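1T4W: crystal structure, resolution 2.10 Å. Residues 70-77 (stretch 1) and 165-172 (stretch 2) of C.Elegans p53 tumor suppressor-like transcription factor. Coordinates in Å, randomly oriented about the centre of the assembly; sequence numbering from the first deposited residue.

Stretch 1 70-77: NVEYAIRN
Stretch 2, residues 165-172: NEILHAYI

The guanidinium of R76 sits between two carboxylates, one from each stretch, while its NH2 also lies over a face of the H169 ring. Toward E166 it presents its edge in a two-pronged salt bridge: R76 NE to E166 OE1 is 2.7 Å and R76 NH2 to E166 OE2 is 2.8 Å, both nearly straight. R76 NH1 reaches E72 OE1 at 2.8 Å, a salt bridge within stretch 1 that holds both side chains beside the strand. Arginine suits this place because its several N-H groups serve two carboxylates. R76 NH2 stands 3.4 Å from H169 CG. An m, t, t rotamer with chi4 at 91° extends the arginine, and E166 answers with t, t, chi3 -31°.

After N70, at the N-cap position, a helix begins at V71; a type I turn spans A74 to N77, sharing A74 with the helix. Stretch 2 is a strand from E166 to I172, extended except at I167 (phi/psi -114/-20). In register, I75 CA is 8.8 Å from Y171 CA and R76 CA 10.1 Å from E166 CA, a gap spanned by side chains and one water. E166, H169 and Y171 point toward stretch 1; L168 and A170 point away.

E72 starts sideways, but chi1 and chi2, both m, with chi3 -38°, bring its carboxylate to the strand. H169 (chi1 p, chi2 -68°) offers an edge N-H as well as a face: NE2 donates to E72 OE2 at 2.8 Å. A water donates to E72 OE2 at 2.6 Å and lies 2.5 Å from Y171 OH.

Beside these charges lies an apolar patch. V71, chi1 p, sets CG2 4.0 Å from the centroid of the Y171 ring (chi1 p, chi2 78°), almost on its normal, a CH-pi contact. I75, p and t, sends CD1 to 3.8 Å from H169 CD2 and 4.3 Å from Y171 CD2. Aliphatic valine and isoleucine suit these ring contacts; tyrosine's face receives a methyl while its hydroxyl reaches water. The contact buries 292 Å², both sides summed; I75 is buried, R76 exposed.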

# COMPACT_ATOMS: atom_id res chain seq x y z
N ASN A 70 -9.74 -12.02 7.11
CA ASN A 70 -9.94 -11.33 5.85
C ASN A 70 -9.45 -9.89 5.74
O ASN A 70 -9.22 -9.20 6.74
CB ASN A 70 -11.40 -11.42 5.42
CG ASN A 70 -11.78 -12.84 5.05
OD1 ASN A 70 -12.90 -13.10 4.59
ND2 ASN A 70 -10.85 -13.77 5.24
N VAL A 71 -9.32 -9.43 4.50
CA VAL A 71 -8.79 -8.12 4.25
C VAL A 71 -9.51 -6.96 4.94
O VAL A 71 -8.85 -6.13 5.56
CB VAL A 71 -8.68 -7.86 2.72
CG1 VAL A 71 -10.06 -7.77 2.10
CG2 VAL A 71 -7.87 -6.58 2.46
N GLU A 72 -10.84 -6.91 4.86
CA GLU A 72 -11.57 -5.80 5.46
C GLU A 72 -11.28 -5.72 6.95
O GLU A 72 -11.14 -4.62 7.51
CB GLU A 72 -13.08 -5.90 5.17
CG GLU A 72 -13.45 -5.65 3.70
CD GLU A 72 -13.31 -4.18 3.27
OE1 GLU A 72 -13.63 -3.29 4.08
OE2 GLU A 72 -12.90 -3.91 2.12
N TYR A 73 -11.15 -6.86 7.61
CA TYR A 73 -10.82 -6.80 9.03
C TYR A 73 -9.36 -6.38 9.22
O TYR A 73 -9.04 -5.46 9.98
CB TYR A 73 -11.06 -8.16 9.71
CG TYR A 73 -10.90 -8.11 11.20
CD1 TYR A 73 -9.67 -8.39 11.80
CD2 TYR A 73 -11.97 -7.72 12.03
CE1 TYR A 73 -9.50 -8.28 13.20
CE2 TYR A 73 -11.81 -7.61 13.41
CZ TYR A 73 -10.58 -7.89 13.98
OH TYR A 73 -10.42 -7.74 15.34
N ALA A 74 -8.45 -7.07 8.53
CA ALA A 74 -7.02 -6.81 8.70
C ALA A 74 -6.59 -5.36 8.50
O ALA A 74 -5.81 -4.82 9.29
CB ALA A 74 -6.22 -7.72 7.76
N ILE A 75 -7.11 -4.71 7.46
CA ILE A 75 -6.68 -3.34 7.19
C ILE A 75 -7.08 -2.34 8.25
O ILE A 75 -6.51 -1.25 8.29
CB ILE A 75 -7.16 -2.87 5.81
CG1 ILE A 75 -8.69 -2.83 5.77
CG2 ILE A 75 -6.55 -3.79 4.72
CD1 ILE A 75 -9.23 -2.36 4.42
N ARG A 76 -8.04 -2.69 9.09
CA ARG A 76 -8.46 -1.78 10.15
C ARG A 76 -8.05 -2.28 11.55
O ARG A 76 -8.36 -1.66 12.56
CB ARG A 76 -9.98 -1.56 10.06
CG ARG A 76 -10.44 -0.85 8.76
CD ARG A 76 -11.97 -0.68 8.71
NE ARG A 76 -12.38 -0.14 7.41
CZ ARG A 76 -12.70 -0.89 6.37
NH1 ARG A 76 -12.67 -2.21 6.47
NH2 ARG A 76 -12.99 -0.33 5.19
N ASN A 77 -7.34 -3.40 11.59
CA ASN A 77 -6.85 -3.99 12.85
C ASN A 77 -5.50 -3.37 13.18
O ASN A 77 -4.54 -3.54 12.43
CB ASN A 77 -6.71 -5.51 12.65
CG ASN A 77 -6.03 -6.20 13.82
OD1 ASN A 77 -5.81 -5.61 14.85
ND2 ASN A 77 -5.70 -7.47 13.63
N ASN A 165 -13.52 10.07 10.87
CA ASN A 165 -14.31 8.93 10.39
C ASN A 165 -13.83 8.57 8.99
O ASN A 165 -13.65 9.45 8.13
CB ASN A 165 -15.80 9.28 10.29
CG ASN A 165 -16.39 9.72 11.61
OD1 ASN A 165 -16.45 8.95 12.56
ND2 ASN A 165 -16.83 10.98 11.67
N GLU A 166 -13.61 7.27 8.78
CA GLU A 166 -13.21 6.77 7.47
C GLU A 166 -14.42 6.96 6.56
O GLU A 166 -15.53 6.57 6.94
CB GLU A 166 -12.88 5.28 7.52
CG GLU A 166 -12.76 4.65 6.14
CD GLU A 166 -12.76 3.11 6.18
OE1 GLU A 166 -12.27 2.53 7.17
OE2 GLU A 166 -13.22 2.48 5.20
N ILE A 167 -14.24 7.58 5.39
CA ILE A 167 -15.38 7.73 4.48
C ILE A 167 -15.18 6.92 3.19
O ILE A 167 -16.15 6.60 2.50
CB ILE A 167 -15.70 9.23 4.16
CG1 ILE A 167 -14.53 9.92 3.48
CG2 ILE A 167 -16.04 9.98 5.45
CD1 ILE A 167 -14.87 11.37 3.06
N LEU A 168 -13.93 6.56 2.89
CA LEU A 168 -13.61 5.73 1.72
C LEU A 168 -12.33 4.99 2.00
O LEU A 168 -11.54 5.41 2.84
CB LEU A 168 -13.39 6.58 0.46
CG LEU A 168 -14.58 7.18 -0.31
CD1 LEU A 168 -14.06 8.25 -1.28
CD2 LEU A 168 -15.31 6.10 -1.07
N HIS A 169 -12.12 3.89 1.28
CA HIS A 169 -10.90 3.10 1.44
C HIS A 169 -10.59 2.42 0.13
O HIS A 169 -11.44 2.35 -0.75
CB HIS A 169 -11.02 2.05 2.56
CG HIS A 169 -11.90 0.87 2.25
ND1 HIS A 169 -13.26 0.97 2.10
CD2 HIS A 169 -11.61 -0.45 2.10
CE1 HIS A 169 -13.78 -0.23 1.88
NE2 HIS A 169 -12.79 -1.11 1.88
N ALA A 170 -9.35 1.94 -0.01
CA ALA A 170 -8.93 1.23 -1.22
C ALA A 170 -7.65 0.50 -0.86
O ALA A 170 -6.97 0.85 0.10
CB ALA A 170 -8.66 2.21 -2.37
N TYR A 171 -7.32 -0.53 -1.62
CA TYR A 171 -6.09 -1.25 -1.35
C TYR A 171 -5.58 -2.00 -2.55
O TYR A 171 -6.30 -2.20 -3.54
CB TYR A 171 -6.29 -2.23 -0.17
CG TYR A 171 -7.45 -3.20 -0.36
CD1 TYR A 171 -7.31 -4.32 -1.18
CD2 TYR A 171 -8.68 -2.97 0.25
CE1 TYR A 171 -8.37 -5.17 -1.41
CE2 TYR A 171 -9.76 -3.83 0.04
CZ TYR A 171 -9.59 -4.93 -0.80
OH TYR A 171 -10.62 -5.78 -1.05
N ILE A 172 -4.30 -2.36 -2.48
CA ILE A 172 -3.65 -3.21 -3.46
C ILE A 172 -3.74 -4.55 -2.73
O ILE A 172 -3.12 -4.77 -1.68
CB ILE A 172 -2.21 -2.83 -3.69
CG1 ILE A 172 -2.18 -1.47 -4.41
CG2 ILE A 172 -1.52 -3.93 -4.56
CD1 ILE A 172 -0.80 -0.90 -4.60
O HOH W 1 -12.83 -5.73 0.21